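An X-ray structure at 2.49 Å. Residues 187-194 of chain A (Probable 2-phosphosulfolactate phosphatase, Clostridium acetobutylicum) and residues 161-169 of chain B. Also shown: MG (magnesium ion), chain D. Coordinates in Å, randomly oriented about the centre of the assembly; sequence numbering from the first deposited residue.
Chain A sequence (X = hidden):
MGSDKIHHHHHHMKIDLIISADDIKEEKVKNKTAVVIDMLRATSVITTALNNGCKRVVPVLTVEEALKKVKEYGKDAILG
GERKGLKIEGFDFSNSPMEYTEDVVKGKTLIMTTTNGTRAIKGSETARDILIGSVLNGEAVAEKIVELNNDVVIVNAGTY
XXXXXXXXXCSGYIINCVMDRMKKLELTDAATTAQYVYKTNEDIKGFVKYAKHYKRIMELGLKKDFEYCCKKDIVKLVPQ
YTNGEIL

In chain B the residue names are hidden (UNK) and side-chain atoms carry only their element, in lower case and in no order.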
# COMPACT_ATOMS: atom_id res chain seq x y z
N LEU A 187 7.05 5.98 12.58
CA LEU A 187 6.71 5.33 11.31
C LEU A 187 5.20 5.41 11.04
O LEU A 187 4.40 5.33 11.96
CB LEU A 187 7.12 3.87 11.34
CG LEU A 187 8.51 3.52 11.82
CD1 LEU A 187 8.85 2.14 11.34
CD2 LEU A 187 9.54 4.49 11.32
N THR A 188 4.82 5.58 9.77
CA THR A 188 3.45 5.34 9.36
C THR A 188 3.21 3.84 9.35
O THR A 188 4.17 3.06 9.33
CB THR A 188 3.11 5.88 7.97
OG1 THR A 188 3.87 5.19 6.96
CG2 THR A 188 3.37 7.32 7.89
N ASP A 189 1.94 3.45 9.34
CA ASP A 189 1.59 2.04 9.35
C ASP A 189 2.22 1.29 8.15
O ASP A 189 2.61 0.14 8.26
CB ASP A 189 0.07 1.87 9.38
CG ASP A 189 -0.53 2.03 10.77
OD1 ASP A 189 0.14 2.62 11.66
OD2 ASP A 189 -1.68 1.57 10.99
N ALA A 190 2.30 1.96 7.00
CA ALA A 190 2.89 1.36 5.80
C ALA A 190 4.34 1.04 6.02
O ALA A 190 4.81 -0.02 5.61
CB ALA A 190 2.74 2.28 4.58
N ALA A 191 5.05 1.95 6.68
CA ALA A 191 6.47 1.78 7.01
C ALA A 191 6.68 0.73 8.08
O ALA A 191 7.52 -0.13 7.94
CB ALA A 191 7.03 3.08 7.43
N THR A 192 5.90 0.80 9.15
CA THR A 192 5.89 -0.23 10.18
C THR A 192 5.71 -1.63 9.57
O THR A 192 6.43 -2.57 9.90
CB THR A 192 4.74 0.05 11.16
OG1 THR A 192 4.98 1.28 11.86
CG2 THR A 192 4.57 -1.06 12.12
N THR A 193 4.77 -1.76 8.64
CA THR A 193 4.48 -3.06 8.01
C THR A 193 5.65 -3.56 7.15
O THR A 193 6.01 -4.73 7.22
CB THR A 193 3.18 -2.99 7.19
OG1 THR A 193 2.11 -2.50 8.02
CG2 THR A 193 2.77 -4.39 6.66
N ALA A 194 6.26 -2.68 6.36
CA ALA A 194 7.45 -3.04 5.60
C ALA A 194 8.56 -3.51 6.54
O ALA A 194 9.16 -4.56 6.31
CB ALA A 194 7.95 -1.88 4.81
N UNK B 161 -7.06 8.65 4.86
CA UNK B 161 -6.36 8.42 3.60
C UNK B 161 -5.01 7.75 3.66
O UNK B 161 -4.18 7.95 2.78
N UNK B 162 -4.78 6.94 4.69
CA UNK B 162 -3.54 6.24 4.83
C UNK B 162 -3.72 4.77 5.15
O UNK B 162 -4.62 4.36 5.86
c UNK B 162 -1.43 9.10 5.91
o UNK B 162 -0.53 8.80 6.76
c UNK B 162 -2.69 6.87 5.93
o UNK B 162 -1.29 10.00 5.05
c UNK B 162 -2.77 8.39 5.95
N UNK B 163 -2.80 4.00 4.62
CA UNK B 163 -2.63 2.63 4.97
C UNK B 163 -2.77 2.49 6.48
O UNK B 163 -2.07 3.17 7.24
c UNK B 163 -0.27 -1.31 3.71
c UNK B 163 -0.63 0.03 3.56
c UNK B 163 -0.74 0.25 5.91
c UNK B 163 -0.15 -1.85 4.98
c UNK B 163 -1.21 2.24 4.49
c UNK B 163 -0.88 0.81 4.66
c UNK B 163 -0.39 -1.08 6.08
N UNK B 164 -3.64 1.57 6.91
CA UNK B 164 -3.87 1.30 8.33
C UNK B 164 -3.77 -0.19 8.60
O UNK B 164 -4.42 -1.01 7.93
o UNK B 164 -5.24 2.13 10.12
c UNK B 164 -5.23 1.82 8.74
N UNK B 165 -2.95 -0.54 9.58
CA UNK B 165 -2.72 -1.93 9.96
C UNK B 165 -3.98 -2.72 10.32
O UNK B 165 -4.07 -3.90 10.00
c UNK B 165 -1.85 -3.27 11.92
c UNK B 165 -0.27 -1.98 10.46
c UNK B 165 -1.67 -2.02 11.09
c UNK B 165 0.88 -1.82 11.41
N UNK B 166 -4.94 -2.09 10.98
CA UNK B 166 -6.22 -2.78 11.32
C UNK B 166 -6.92 -3.27 10.04
O UNK B 166 -7.26 -4.46 9.91
c UNK B 166 -7.36 -0.49 11.61
o UNK B 166 -8.28 0.20 12.05
o UNK B 166 -6.59 -0.04 10.74
c UNK B 166 -7.17 -1.90 12.17
N UNK B 167 -7.12 -2.37 9.09
CA UNK B 167 -7.86 -2.76 7.89
C UNK B 167 -7.04 -3.79 7.09
O UNK B 167 -7.59 -4.66 6.47
o UNK B 167 -9.33 0.60 7.53
c UNK B 167 -9.27 -0.62 7.76
o UNK B 167 -10.03 -1.16 8.56
c UNK B 167 -8.24 -1.52 7.04
N UNK B 168 -5.73 -3.68 7.13
CA UNK B 168 -4.85 -4.52 6.34
C UNK B 168 -4.86 -5.95 6.87
O UNK B 168 -4.97 -6.90 6.09
c UNK B 168 -2.47 -4.52 5.37
c UNK B 168 -1.67 -4.75 3.09
c UNK B 168 -0.46 -5.77 4.86
c UNK B 168 -0.61 -5.50 3.51
c UNK B 168 -1.37 -5.28 5.78
c UNK B 168 -2.59 -4.24 4.02
c UNK B 168 -3.44 -3.94 6.39
N UNK B 169 -4.75 -6.12 8.19
CA UNK B 169 -4.72 -7.47 8.74
C UNK B 169 -6.08 -8.13 8.57
O UNK B 169 -6.18 -9.34 8.35
c UNK B 169 -3.12 -9.10 11.93
c UNK B 169 -3.99 -8.96 10.65
c UNK B 169 -5.21 -6.81 11.14
c UNK B 169 -4.25 -7.50 10.21
MG MG D . -10.16 2.26 9.00
O HOH W 1 0.35 4.19 6.78
O HOH W 2 -3.47 3.24 11.96
O HOH W 3 -10.58 0.43 10.70
O HOH W 4 -8.59 2.86 10.82

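Position 161 of chain B has only N, CA, C and O, with no side-chain atom. Its phi/psi of 68/27 lies in the region that favours a residue without CB, and nothing of chain A comes near. It is Gly B161.

At position 162 three carbons run in a line and the third carries two oxygens, which makes a carboxylate on a two-carbon stem. The CA-to-CB bond points toward chain A, but the approach is loose: one carboxylate oxygen lies 4.3 Å from Thr A188 CG2. This is Glu B162.

Position 163 has one carbon followed by a ring of six carbons, with no oxygen on the ring. With chi1 at -174° (t), the ring lies against the start of the chain A helix. Ala A190 CA sits 4.0 Å from the ring centroid and 19° off the normal, a CH-pi contact over one face, while Ala A190 CB is 3.9 Å from the ring carbon that joins the stem. Another ring carbon lies 3.5 Å from Thr A193 OG1. This is Phe B163.

Position 164 carries one carbon and one oxygen, the carbon unbranched. Its CA-to-CB bond points away from chain A, and the oxygen comes no nearer than 3.7 Å to Asp A189 OD2. The hydroxyl does not cap the helix that begins at the next residue; it instead donates to one carboxylate oxygen of position 166, at 2.6 Å. This is Ser B164.

Position 165 has four carbons forked at the first, one arm two carbons long. That longer arm reaches chain A: its inner carbon is 3.4 Å from Thr A193 OG1 and its end 3.8 Å from Thr A192 CG2. This is Ile B165.

Position 166 has two carbons, the second bearing two oxygens, and makes no contact with chain A. One oxygen accepts the bond from Ser B164 OG, and the other accepts from water 3 at 2.7 Å. This is Asp B166.

The same atom count recurs at position 167, out of reach of chain A, where one oxygen lies 2.4 Å from MG. Waters 3 and 4 are also ligands, each 2.5 Å from MG. This is Asp B167, and the oxygen on the metal is Asp B167 OD2.

Position 168 is again one carbon plus a six-carbon ring, one ring carbon lying 3.9 Å from Thr A193 CG2; it is Phe B168. Position 169 repeats the four-carbon fork and lies out of reach of chain A; it is Ile B169.

The contact turns on Asp A189. Ile B165 N donates to Asp A189 OD2 at 2.8 Å, with an N-H...O angle of 177°, so a chain A carboxylate receives a backbone amide from the first turn of the chain B helix. Two waters extend this polar link: water 2 donates to Asp A189 OD2 (2.6 Å) and Ser B164 OG (2.8 Å), while water 1 donates to Phe B163 O (2.7 Å) and accepts from Ala A190 N (3.0 Å). Alongside, Phe B163 packs on Ala A190, and Thr A193 meets both aromatic rings and Ile B165. Together the two stretches bury 368 Å².

Chain B, residues 161-169: GEFSIDDFI
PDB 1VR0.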